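Long-range contacts in CutA1 (PDB 3AHP), which probably takes part in tolerance of divalent metal ions and assembles from three copies of one compact chain: residues L7-T12 with M59-M64; G38-S43 with Q53-P58; T12-D17 with M78-V83. All blocks are in the same frame, centred on the assembly; numbering follows the deposited sequence.

Interaction 1 (L7-T12 with M59-M64); sequences LLIFTT and MQIKCM
In Ile9, chi1 of -66° puts CG1 anti to the carbonyl carbon and thereby CG2 anti to the backbone N; in Ile61, chi2 of 151° carries CD1 to that methyl. The two side chains cross obliquely on one face of the sheet, where Ile9 CG2 lies 3.8 Å from Ile61 CD1. Beside them Thr11 CG2 packs alongside Met59 CB at 3.6 Å, and Ile9 CD1 approaches Cys63 SG at 4.1 Å. On the other face Leu8 and Lys62 lie side by side, Leu8 CD1 3.6 Å from Lys62 CG, while Phe10 CE2 meets Gln60 CG at 4.0 Å, obliquely to the ring. Six backbone hydrogen bonds hold this antiparallel ladder in register; the central pair joins Ile9 N to Ile61 O (2.9 Å) and Ile61 N to Ile9 O (2.8 Å). The axes of the two short segments make 155° between their N-to-C directions, close to antiparallel. Lys62 NZ makes a salt bridge to Glu85 of the second subunit, whose Phe10 packs on Phe10. Within the ferredoxin-like fold of the CutA1 family, Met59 and Ile61 pack this sheet on helix 16-28, while strand 86-94 flanks 7-12 and strand 34-38 flanks 59-64.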
ATOM      1  N   LEU B   7       4.512  -1.077  12.275  1.00 28.66           N
ATOM      2  CA  LEU B   7       3.387  -1.265  11.374  1.00 24.84           C
ATOM      3  C   LEU B   7       3.359  -0.265  10.240  1.00 23.09           C
ATOM      4  O   LEU B   7       3.805   0.860  10.378  1.00 21.72           O
ATOM      5  CB  LEU B   7       2.065  -1.195  12.124  1.00 25.12           C
ATOM      6  CG  LEU B   7       1.886  -2.087  13.346  1.00 24.22           C
ATOM      7  CD1 LEU B   7       0.798  -1.515  14.240  1.00 14.35           C
ATOM      8  CD2 LEU B   7       1.596  -3.534  12.941  1.00 22.42           C
ATOM      9  N   LEU B   8       2.778  -0.691   9.126  1.00 23.23           N
ATOM     10  CA  LEU B   8       2.210   0.213   8.140  1.00 21.98           C
ATOM     11  C   LEU B   8       0.688   0.219   8.242  1.00 20.28           C
ATOM     12  O   LEU B   8       0.046  -0.809   8.100  1.00 19.95           O
ATOM     13  CB  LEU B   8       2.650  -0.224   6.745  1.00 23.42           C
ATOM     14  CG  LEU B   8       2.333   0.669   5.551  1.00 22.80           C
ATOM     15  CD1 LEU B   8       2.902   2.036   5.771  1.00 21.67           C
ATOM     16  CD2 LEU B   8       2.847   0.033   4.253  1.00 22.44           C
ATOM     17  N   ILE B   9       0.127   1.389   8.521  1.00 20.64           N
ATOM     18  CA  ILE B   9      -1.320   1.560   8.663  1.00 19.68           C
ATOM     19  C   ILE B   9      -1.904   2.267   7.453  1.00 19.22           C
ATOM     20  O   ILE B   9      -1.359   3.274   6.989  1.00 17.14           O
ATOM     21  CB  ILE B   9      -1.665   2.380   9.913  1.00 19.31           C
ATOM     22  CG1 ILE B   9      -1.278   1.596  11.165  1.00 21.15           C
ATOM     23  CG2 ILE B   9      -3.162   2.740   9.927  1.00 19.14           C
ATOM     24  CD1 ILE B   9      -1.576   2.330  12.466  1.00 25.70           C
ATOM     25  N   PHE B  10      -2.999   1.723   6.930  1.00 19.16           N
ATOM     26  CA  PHE B  10      -3.725   2.380   5.842  1.00 19.65           C
ATOM     27  C   PHE B  10      -5.022   2.912   6.385  1.00 19.83           C
ATOM     28  O   PHE B  10      -5.723   2.224   7.127  1.00 20.81           O
ATOM     29  CB  PHE B  10      -4.032   1.412   4.691  1.00 19.30           C
ATOM     30  CG  PHE B  10      -2.825   0.893   3.997  1.00 17.85           C
ATOM     31  CD1 PHE B  10      -2.162  -0.231   4.476  1.00 20.57           C
ATOM     32  CD2 PHE B  10      -2.339   1.526   2.867  1.00 15.69           C
ATOM     33  CE1 PHE B  10      -1.005  -0.706   3.833  1.00 19.87           C
ATOM     34  CE2 PHE B  10      -1.210   1.054   2.219  1.00 14.07           C
ATOM     35  CZ  PHE B  10      -0.532  -0.057   2.711  1.00 13.91           C
ATOM     36  N   THR B  11      -5.383   4.106   5.950  1.00 20.67           N
ATOM     37  CA  THR B  11      -6.655   4.690   6.335  1.00 22.30           C
ATOM     38  C   THR B  11      -7.034   5.767   5.336  1.00 21.65           C
ATOM     39  O   THR B  11      -6.355   5.969   4.360  1.00 23.58           O
ATOM     40  CB  THR B  11      -6.619   5.253   7.777  1.00 21.69           C
ATOM     41  OG1 THR B  11      -7.934   5.656   8.159  1.00 26.34           O
ATOM     42  CG2 THR B  11      -5.696   6.437   7.879  1.00 20.01           C
ATOM     43  N   THR B  12      -8.106   6.480   5.600  1.00 23.71           N
ATOM     44  CA  THR B  12      -8.784   7.219   4.557  1.00 23.85           C
ATOM     45  C   THR B  12      -9.515   8.355   5.239  1.00 23.43           C
ATOM     46  O   THR B  12      -9.970   8.186   6.349  1.00 24.62           O
ATOM     47  CB  THR B  12      -9.793   6.292   3.850  1.00 24.47           C
ATOM     48  OG1 THR B  12      -9.478   6.190   2.455  1.00 23.11           O
ATOM     49  CG2 THR B  12     -11.206   6.774   4.059  1.00 24.94           C
ATOM     50  N   MET B  59      -4.367   7.678   3.405  1.00 23.71           N
ATOM     51  CA  MET B  59      -3.240   7.933   4.313  1.00 25.84           C
ATOM     52  C   MET B  59      -2.417   6.671   4.595  1.00 24.67           C
ATOM     53  O   MET B  59      -2.981   5.621   4.879  1.00 24.79           O
ATOM     54  CB  MET B  59      -3.731   8.516   5.638  1.00 26.61           C
ATOM     55  CG  MET B  59      -4.239   9.932   5.556  1.00 30.72           C
ATOM     56  SD  MET B  59      -4.625  10.602   7.185  1.00 41.27           S
ATOM     57  CE  MET B  59      -3.134  11.489   7.538  1.00 37.75           C
ATOM     58  N   GLN B  60      -1.093   6.791   4.549  1.00 23.15           N
ATOM     59  CA  GLN B  60      -0.216   5.776   5.123  1.00 24.43           C
ATOM     60  C   GLN B  60       0.449   6.274   6.404  1.00 23.00           C
ATOM     61  O   GLN B  60       1.068   7.326   6.408  1.00 23.14           O
ATOM     62  CB  GLN B  60       0.875   5.370   4.139  1.00 25.13           C
ATOM     63  CG  GLN B  60       0.420   4.701   2.847  1.00 27.11           C
ATOM     64  CD  GLN B  60       1.618   4.343   1.959  1.00 34.74           C
ATOM     65  OE1 GLN B  60       1.449   3.860   0.835  1.00 30.92           O
ATOM     66  NE2 GLN B  60       2.846   4.602   2.469  1.00 31.19           N
ATOM     67  N   ILE B  61       0.338   5.501   7.480  1.00 22.31           N
ATOM     68  CA  ILE B  61       0.995   5.840   8.749  1.00 21.60           C
ATOM     69  C   ILE B  61       2.124   4.860   9.061  1.00 21.38           C
ATOM     70  O   ILE B  61       1.920   3.648   9.064  1.00 20.33           O
ATOM     71  CB  ILE B  61       0.015   5.830   9.953  1.00 21.26           C
ATOM     72  CG1 ILE B  61      -1.122   6.843   9.752  1.00 22.25           C
ATOM     73  CG2 ILE B  61       0.768   6.111  11.236  1.00 16.99           C
ATOM     74  CD1 ILE B  61      -2.436   6.453  10.436  1.00 16.70           C
ATOM     75  N   LYS B  62       3.311   5.378   9.340  1.00 21.27           N
ATOM     76  CA  LYS B  62       4.385   4.494   9.729  1.00 22.90           C
ATOM     77  C   LYS B  62       4.739   4.706  11.180  1.00 23.14           C
ATOM     78  O   LYS B  62       4.956   5.841  11.617  1.00 23.67           O
ATOM     79  CB  LYS B  62       5.595   4.649   8.810  1.00 23.89           C
ATOM     80  CG  LYS B  62       5.299   4.251   7.369  1.00 25.69           C
ATOM     81  CD  LYS B  62       5.926   5.222   6.393  1.00 35.62           C
ATOM     82  CE  LYS B  62       4.932   6.243   5.877  1.00 38.19           C
ATOM     83  NZ  LYS B  62       4.597   5.960   4.443  1.00 47.40           N
ATOM     84  N   CYS B  63       4.748   3.612  11.935  1.00 22.85           N
ATOM     85  CA  CYS B  63       4.771   3.693  13.378  1.00 23.20           C
ATOM     86  C   CYS B  63       5.292   2.435  14.052  1.00 23.80           C
ATOM     87  O   CYS B  63       5.399   1.379  13.437  1.00 22.21           O
ATOM     88  CB  CYS B  63       3.365   3.986  13.888  1.00 24.95           C
ATOM     89  SG  CYS B  63       2.261   2.585  13.813  1.00 27.67           S
ATOM     90  N   MET B  64       5.563   2.560  15.348  1.00 26.18           N
ATOM     91  CA  MET B  64       5.811   1.417  16.228  1.00 27.11           C
ATOM     92  C   MET B  64       4.525   0.725  16.674  1.00 27.23           C
ATOM     93  O   MET B  64       3.570   1.358  17.106  1.00 26.37           O
ATOM     94  CB  MET B  64       6.575   1.887  17.456  1.00 28.26           C
ATOM     95  CG  MET B  64       7.850   2.634  17.124  1.00 30.90           C
ATOM     96  SD  MET B  64       9.149   1.562  16.481  1.00 40.34           S
ATOM     97  CE  MET B  64       9.218   0.292  17.753  1.00 31.85           C
TER

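Interaction 2 (G38-S43 with Q53-P58); sequences GQAVES and QSHEVP
Glu56 OE2 is approached by two hydroxyls: Ser43 OG donates to it across the contact at 2.9 Å, and Thr12 OG1, on the neighbouring strand, makes a weak hydrogen bond. Ser43 comes from above the carboxylate plane, 40° out of it, and its chi1 of -70° turns OG anti to the carbonyl carbon. The two contacts would probably favour the ionised form of this buried carboxylate. On the other face, Glu42 CG sits over one face of the His55 ring, 4.2 Å from the ring centroid and 19° off the normal, a CH-pi contact. Beyond it Glu42 OE2 lies 3.5 Å from Gln53 CB. These side chains decorate a beta hairpin, strand 41-47 returning as strand 50-64, in which Val41 pairs with Glu56 (Val41 N to Glu56 O, 2.9 Å) and Ser43 with Ser54 (Ser43 N to Ser54 O, 2.9 Å); the return bond from Ser54 N is weak. Val41 CG1 and Pro58 CG meet tip to tip at 3.8 Å. Before the hairpin, Gln39 and Ala40 form a short loop, and Gly38 N bonds to Pro58 O at 3.1 Å. The sheet then runs on into other copies of the protein: Gly38 pairs with a strand of the second subunit, Glu42 and Ser43 with one of the third.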
ATOM      1  N   GLY B  38      -1.976  10.797   0.202  1.00 21.60           N
ATOM      2  CA  GLY B  38      -2.048  10.754  -1.255  1.00 20.75           C
ATOM      3  C   GLY B  38      -3.113  11.669  -1.830  1.00 21.63           C
ATOM      4  O   GLY B  38      -3.973  12.189  -1.114  1.00 23.04           O
ATOM      5  N   GLN B  39      -3.105  11.795  -3.149  1.00 22.33           N
ATOM      6  CA  GLN B  39      -4.157  12.476  -3.878  1.00 22.49           C
ATOM      7  C   GLN B  39      -5.409  11.640  -3.978  1.00 21.63           C
ATOM      8  O   GLN B  39      -5.366  10.444  -3.750  1.00 21.88           O
ATOM      9  CB  GLN B  39      -3.654  12.820  -5.262  1.00 23.75           C
ATOM     10  CG  GLN B  39      -2.754  14.040  -5.246  1.00 26.31           C
ATOM     11  CD  GLN B  39      -2.187  14.281  -6.587  1.00 30.20           C
ATOM     12  OE1 GLN B  39      -1.012  13.975  -6.839  1.00 30.42           O
ATOM     13  NE2 GLN B  39      -3.055  14.643  -7.519  1.00 30.75           N
ATOM     14  N   ALA B  40      -6.543  12.243  -4.224  1.00 22.15           N
ATOM     15  CA  ALA B  40      -7.792  11.567  -4.050  1.00 21.72           C
ATOM     16  C   ALA B  40      -7.841  10.178  -4.622  1.00 23.41           C
ATOM     17  O   ALA B  40      -7.213   9.895  -5.595  1.00 23.94           O
ATOM     18  CB  ALA B  40      -8.867  12.362  -4.576  1.00 19.26           C
ATOM     19  N   VAL B  41      -8.605   9.310  -3.975  1.00 20.00           N
ATOM     20  CA  VAL B  41      -8.942   8.010  -4.477  1.00 20.00           C
ATOM     21  C   VAL B  41     -10.447   7.824  -4.496  1.00 20.00           C
ATOM     22  O   VAL B  41     -11.144   8.529  -3.874  1.00 23.04           O
ATOM     23  CB  VAL B  41      -8.315   6.898  -3.661  1.00 20.00           C
ATOM     24  CG1 VAL B  41      -6.875   6.917  -3.721  1.00 20.00           C
ATOM     25  CG2 VAL B  41      -8.803   6.898  -2.304  1.00 20.00           C
ATOM     26  N   GLU B  42     -10.936   6.859  -5.236  1.00 23.86           N
ATOM     27  CA  GLU B  42     -12.338   6.562  -5.270  1.00 26.68           C
ATOM     28  C   GLU B  42     -12.638   5.317  -4.516  1.00 26.21           C
ATOM     29  O   GLU B  42     -12.140   4.293  -4.807  1.00 27.37           O
ATOM     30  CB  GLU B  42     -12.853   6.459  -6.692  1.00 27.21           C
ATOM     31  CG  GLU B  42     -14.288   6.921  -6.849  1.00 38.07           C
ATOM     32  CD  GLU B  42     -14.884   6.579  -8.185  1.00 48.05           C
ATOM     33  OE1 GLU B  42     -14.160   5.989  -8.987  1.00 47.04           O
ATOM     34  OE2 GLU B  42     -16.057   6.905  -8.421  1.00 42.94           O
ATOM     35  N   SER B  43     -13.446   5.450  -3.496  1.00 25.95           N
ATOM     36  CA  SER B  43     -13.813   4.303  -2.681  1.00 26.23           C
ATOM     37  C   SER B  43     -15.191   3.770  -3.074  1.00 27.09           C
ATOM     38  O   SER B  43     -16.175   4.500  -3.071  1.00 28.24           O
ATOM     39  CB  SER B  43     -13.803   4.659  -1.195  1.00 26.57           C
ATOM     40  OG  SER B  43     -12.475   4.856  -0.738  1.00 25.32           O
ATOM     41  N   GLN B  53     -19.948   5.508  -4.169  1.00 41.16           N
ATOM     42  CA  GLN B  53     -18.571   5.892  -4.425  1.00 40.75           C
ATOM     43  C   GLN B  53     -18.317   7.276  -3.864  1.00 40.25           C
ATOM     44  O   GLN B  53     -18.831   8.273  -4.389  1.00 41.08           O
ATOM     45  CB  GLN B  53     -18.248   5.867  -5.921  1.00 41.35           C
ATOM     46  CG  GLN B  53     -19.349   6.386  -6.843  1.00 48.54           C
ATOM     47  CD  GLN B  53     -19.931   5.284  -7.738  1.00 57.54           C
ATOM     48  OE1 GLN B  53     -21.113   4.927  -7.622  1.00 58.71           O
ATOM     49  NE2 GLN B  53     -19.084   4.701  -8.593  1.00 56.96           N
ATOM     50  N   SER B  54     -17.520   7.342  -2.804  1.00 37.90           N
ATOM     51  CA  SER B  54     -17.002   8.617  -2.357  1.00 36.99           C
ATOM     52  C   SER B  54     -15.540   8.860  -2.720  1.00 37.22           C
ATOM     53  O   SER B  54     -14.769   7.914  -2.908  1.00 36.78           O
ATOM     54  CB  SER B  54     -17.284   8.868  -0.871  1.00 37.65           C
ATOM     55  OG  SER B  54     -17.040   7.731  -0.074  1.00 35.73           O
ATOM     56  N   HIS B  55     -15.206  10.136  -2.930  1.00 36.56           N
ATOM     57  CA  HIS B  55     -13.843  10.574  -3.147  1.00 36.13           C
ATOM     58  C   HIS B  55     -13.172  10.905  -1.811  1.00 34.34           C
ATOM     59  O   HIS B  55     -13.726  11.614  -0.981  1.00 34.79           O
ATOM     60  CB  HIS B  55     -13.814  11.770  -4.100  1.00 37.57           C
ATOM     61  CG  HIS B  55     -13.735  11.385  -5.548  1.00 47.01           C
ATOM     62  ND1 HIS B  55     -14.818  11.461  -6.404  1.00 51.92           N
ATOM     63  CD2 HIS B  55     -12.706  10.898  -6.288  1.00 49.96           C
ATOM     64  CE1 HIS B  55     -14.452  11.060  -7.610  1.00 53.92           C
ATOM     65  NE2 HIS B  55     -13.183  10.690  -7.560  1.00 53.73           N
ATOM     66  N   GLU B  56     -12.002  10.376  -1.598  1.00 33.07           N
ATOM     67  CA  GLU B  56     -11.480  10.271  -0.289  1.00 31.77           C
ATOM     68  C   GLU B  56     -10.030  10.476  -0.345  1.00 31.34           C
ATOM     69  O   GLU B  56      -9.404  10.304  -1.335  1.00 32.72           O
ATOM     70  CB  GLU B  56     -11.772   8.918   0.300  1.00 31.46           C
ATOM     71  CG  GLU B  56     -13.169   8.763   0.661  1.00 27.35           C
ATOM     72  CD  GLU B  56     -13.366   7.710   1.608  1.00 27.39           C
ATOM     73  OE1 GLU B  56     -14.184   7.851   2.480  1.00 30.41           O
ATOM     74  OE2 GLU B  56     -12.715   6.724   1.487  1.00 26.41           O
ATOM     75  N   VAL B  57      -9.480  10.847   0.765  1.00 20.00           N
ATOM     76  CA  VAL B  57      -8.074  11.048   0.806  1.00 20.00           C
ATOM     77  C   VAL B  57      -7.319   9.976   1.580  1.00 20.00           C
ATOM     78  O   VAL B  57      -7.533   9.775   2.738  1.00 26.86           O
ATOM     79  CB  VAL B  57      -7.798  12.447   1.265  1.00 20.00           C
ATOM     80  CG1 VAL B  57      -7.126  12.477   2.525  1.00 20.00           C
ATOM     81  CG2 VAL B  57      -7.041  13.207   0.252  1.00 20.00           C
ATOM     82  N   PRO B  58      -6.414   9.294   0.909  1.00 24.28           N
ATOM     83  CA  PRO B  58      -5.758   8.123   1.449  1.00 23.47           C
ATOM     84  C   PRO B  58      -4.586   8.448   2.357  1.00 22.93           C
ATOM     85  O   PRO B  58      -3.939   9.398   2.130  1.00 21.36           O
ATOM     86  CB  PRO B  58      -5.309   7.425   0.196  1.00 23.82           C
ATOM     87  CG  PRO B  58      -5.110   8.424  -0.708  1.00 23.98           C
ATOM     88  CD  PRO B  58      -6.065   9.466  -0.493  1.00 22.67           C
TER

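Interaction 3 (T12-D17 with M78-V83); sequences TCPDAD and MHPYEV
Pro14, whose CB points toward the 78-83 loop, meets three of its residues in turn. CB lies 3.7 Å from Tyr81 OH. CG, the outermost atom of the ring, touches most: it lies 3.6 Å from Tyr81 OH, 3.7 Å from Tyr81 CZ and 3.9 Å from Pro80 CG. CD, which closes the pyrrolidine back onto the backbone N, rests against the imidazole of His79, the two side chains lying at a slant to one another. Pro14 and Tyr81 run antiparallel as side chains, and Pro14 CB and CG lie beside the hydroxyl end of the phenol. His79 directly follows the helix 68-78 and is the first residue with non-helical torsions; chi1 of -162° sets its CG anti to the backbone N. Its ring lies close to the Thr12 carbonyl, in a placement that is doubtful because the imidazole may be turned over. Cys13 SG lies obliquely to this ring, 5.0 Å from its centroid and 59° off the normal; the same cysteine packs on Ile18 and Ile22 of the helix 16-28. An alanine in place of His79 would probably open a gap beside Pro14 CD and leave the Cys13 sulfur without the ring that borders it. Just past Pro14, Asp15 is the N-cap of the helix 16-28: its OD1 accepts from Ile18 N and, weakly at 2.8 Å, from Asp17 N. The contact thus sets the turn from strand 6-13 into this helix against the loop that leads to strand 86-94. Only 210 Å² is buried between the segments. At its centre, the carbon contacts of Pro14 with Pro80 CG and Tyr81 CZ are apolar packing, made by a ring that cannot turn about chi1.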
ATOM      1  N   THR B  12      -8.106   6.480   5.600  1.00 23.71           N
ATOM      2  CA  THR B  12      -8.784   7.219   4.557  1.00 23.85           C
ATOM      3  C   THR B  12      -9.515   8.355   5.239  1.00 23.43           C
ATOM      4  O   THR B  12      -9.970   8.186   6.349  1.00 24.62           O
ATOM      5  CB  THR B  12      -9.793   6.292   3.850  1.00 24.47           C
ATOM      6  OG1 THR B  12      -9.478   6.190   2.455  1.00 23.11           O
ATOM      7  CG2 THR B  12     -11.206   6.774   4.059  1.00 24.94           C
ATOM      8  N   CYS B  13      -9.519   9.539   4.641  1.00 24.63           N
ATOM      9  CA  CYS B  13     -10.310  10.648   5.156  1.00 25.95           C
ATOM     10  C   CYS B  13     -11.209  11.202   4.073  1.00 26.29           C
ATOM     11  O   CYS B  13     -10.865  11.113   2.904  1.00 27.28           O
ATOM     12  CB  CYS B  13      -9.396  11.751   5.677  1.00 27.61           C
ATOM     13  SG  CYS B  13      -8.617  11.383   7.254  1.00 30.63           S
ATOM     14  N   PRO B  14     -12.346  11.820   4.457  1.00 28.07           N
ATOM     15  CA  PRO B  14     -13.324  12.310   3.475  1.00 28.95           C
ATOM     16  C   PRO B  14     -12.815  13.464   2.633  1.00 30.41           C
ATOM     17  O   PRO B  14     -13.313  13.675   1.539  1.00 33.16           O
ATOM     18  CB  PRO B  14     -14.490  12.770   4.341  1.00 27.31           C
ATOM     19  CG  PRO B  14     -14.385  11.939   5.558  1.00 26.58           C
ATOM     20  CD  PRO B  14     -12.905  11.859   5.817  1.00 28.06           C
ATOM     21  N   ASP B  15     -11.807  14.177   3.116  1.00 31.42           N
ATOM     22  CA  ASP B  15     -11.089  15.120   2.271  1.00 33.00           C
ATOM     23  C   ASP B  15      -9.709  15.414   2.844  1.00 32.33           C
ATOM     24  O   ASP B  15      -9.376  14.934   3.931  1.00 32.95           O
ATOM     25  CB  ASP B  15     -11.873  16.419   2.146  1.00 33.34           C
ATOM     26  CG  ASP B  15     -12.001  17.130   3.464  1.00 36.54           C
ATOM     27  OD1 ASP B  15     -10.968  17.621   3.978  1.00 40.59           O
ATOM     28  OD2 ASP B  15     -13.126  17.164   4.002  1.00 41.43           O
ATOM     29  N   ALA B  16      -8.950  16.257   2.144  1.00 31.07           N
ATOM     30  CA  ALA B  16      -7.534  16.458   2.430  1.00 31.31           C
ATOM     31  C   ALA B  16      -7.295  17.304   3.672  1.00 31.32           C
ATOM     32  O   ALA B  16      -6.281  17.129   4.344  1.00 31.24           O
ATOM     33  CB  ALA B  16      -6.805  17.066   1.226  1.00 31.05           C
ATOM     34  N   ASP B  17      -8.193  18.251   3.946  1.00 31.04           N
ATOM     35  CA  ASP B  17      -8.075  19.084   5.138  1.00 32.07           C
ATOM     36  C   ASP B  17      -8.131  18.251   6.418  1.00 30.59           C
ATOM     37  O   ASP B  17      -7.367  18.462   7.367  1.00 27.98           O
ATOM     38  CB  ASP B  17      -9.166  20.152   5.160  1.00 33.94           C
ATOM     39  CG  ASP B  17      -9.003  21.160   4.049  1.00 41.84           C
ATOM     40  OD1 ASP B  17      -7.852  21.559   3.771  1.00 48.04           O
ATOM     41  OD2 ASP B  17     -10.014  21.501   3.407  1.00 48.45           O
ATOM     42  N   MET B  78     -10.884  11.493  15.840  1.00 21.90           N
ATOM     43  CA  MET B  78     -10.834  12.685  14.991  1.00 22.29           C
ATOM     44  C   MET B  78     -11.594  12.522  13.689  1.00 22.18           C
ATOM     45  O   MET B  78     -11.999  13.498  13.087  1.00 23.92           O
ATOM     46  CB  MET B  78      -9.390  13.082  14.693  1.00 23.21           C
ATOM     47  CG  MET B  78      -8.614  13.450  15.932  1.00 23.68           C
ATOM     48  SD  MET B  78      -7.027  14.235  15.612  1.00 19.82           S
ATOM     49  CE  MET B  78      -7.496  15.693  14.653  1.00  5.29           C
ATOM     50  N   HIS B  79     -11.711  11.292  13.215  1.00 22.24           N
ATOM     51  CA  HIS B  79     -12.425  11.004  11.988  1.00 23.23           C
ATOM     52  C   HIS B  79     -13.922  11.264  12.153  1.00 24.31           C
ATOM     53  O   HIS B  79     -14.493  10.976  13.207  1.00 23.24           O
ATOM     54  CB  HIS B  79     -12.189   9.544  11.603  1.00 23.39           C
ATOM     55  CG  HIS B  79     -12.502   9.233  10.174  1.00 27.01           C
ATOM     56  ND1 HIS B  79     -11.524   9.064   9.217  1.00 26.57           N
ATOM     57  CD2 HIS B  79     -13.685   9.037   9.543  1.00 24.31           C
ATOM     58  CE1 HIS B  79     -12.088   8.761   8.064  1.00 20.36           C
ATOM     59  NE2 HIS B  79     -13.397   8.738   8.235  1.00 24.17           N
ATOM     60  N   PRO B  80     -14.574  11.754  11.084  1.00 25.02           N
ATOM     61  CA  PRO B  80     -15.985  12.108  11.234  1.00 24.52           C
ATOM     62  C   PRO B  80     -16.928  10.915  11.206  1.00 26.04           C
ATOM     63  O   PRO B  80     -18.026  11.018  11.750  1.00 26.69           O
ATOM     64  CB  PRO B  80     -16.276  13.051  10.057  1.00 23.71           C
ATOM     65  CG  PRO B  80     -15.084  13.051   9.194  1.00 25.28           C
ATOM     66  CD  PRO B  80     -13.929  12.431   9.945  1.00 25.55           C
ATOM     67  N   TYR B  81     -16.518   9.805  10.579  1.00 25.96           N
ATOM     68  CA  TYR B  81     -17.348   8.598  10.538  1.00 25.37           C
ATOM     69  C   TYR B  81     -17.144   7.710  11.775  1.00 25.46           C
ATOM     70  O   TYR B  81     -16.037   7.587  12.279  1.00 25.76           O
ATOM     71  CB  TYR B  81     -17.058   7.745   9.316  1.00 25.21           C
ATOM     72  CG  TYR B  81     -17.084   8.422   7.978  1.00 27.61           C
ATOM     73  CD1 TYR B  81     -16.324   7.906   6.933  1.00 26.99           C
ATOM     74  CD2 TYR B  81     -17.931   9.494   7.715  1.00 31.27           C
ATOM     75  CE1 TYR B  81     -16.330   8.474   5.696  1.00 30.80           C
ATOM     76  CE2 TYR B  81     -17.968  10.073   6.447  1.00 33.58           C
ATOM     77  CZ  TYR B  81     -17.161   9.546   5.438  1.00 38.15           C
ATOM     78  OH  TYR B  81     -17.119  10.102   4.171  1.00 41.91           O
ATOM     79  N   GLU B  82     -18.210   7.038  12.203  1.00 24.86           N
ATOM     80  CA  GLU B  82     -18.167   6.155  13.355  1.00 24.87           C
ATOM     81  C   GLU B  82     -17.172   5.033  13.133  1.00 24.77           C
ATOM     82  O   GLU B  82     -16.545   4.573  14.072  1.00 25.30           O
ATOM     83  CB  GLU B  82     -19.541   5.545  13.603  1.00 24.86           C
ATOM     84  CG  GLU B  82     -20.355   6.226  14.665  1.00 30.40           C
ATOM     85  CD  GLU B  82     -21.747   5.605  14.817  1.00 37.59           C
ATOM     86  OE1 GLU B  82     -22.720   6.373  14.986  1.00 35.03           O
ATOM     87  OE2 GLU B  82     -21.861   4.359  14.785  1.00 33.12           O
ATOM     88  N   VAL B  83     -17.106   4.543  11.896  1.00 25.03           N
ATOM     89  CA  VAL B  83     -16.334   3.355  11.548  1.00 23.53           C
ATOM     90  C   VAL B  83     -15.415   3.647  10.351  1.00 22.60           C
ATOM     91  O   VAL B  83     -15.694   3.232   9.242  1.00 21.62           O
ATOM     92  CB  VAL B  83     -17.279   2.199  11.199  1.00 24.41           C
ATOM     93  CG1 VAL B  83     -16.504   0.910  10.907  1.00 25.02           C
ATOM     94  CG2 VAL B  83     -18.301   2.006  12.291  1.00 22.68           C
TER

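How the interactions relate
From the N terminus, strand 6-13 comes first: its residues 7-12 close a loop with 59-64 in interaction 1, and the segment 12-17, which carries the chain from the end of that strand into helix 16-28, closes a longer one with 78-83 in interaction 3. These two contacts share Thr12 and cross along the chain. Interaction 2, the hairpin joining 38-43 to 53-58, is nested inside both loops. All three meet around the end of strand 6-13, where Val57 N probably bonds to Cys13 O at 2.6 Å and Met59 SD lies 4.1 Å from Cys13 SG. Together they tie the central strands, the hairpin and the loop after helix 68-78.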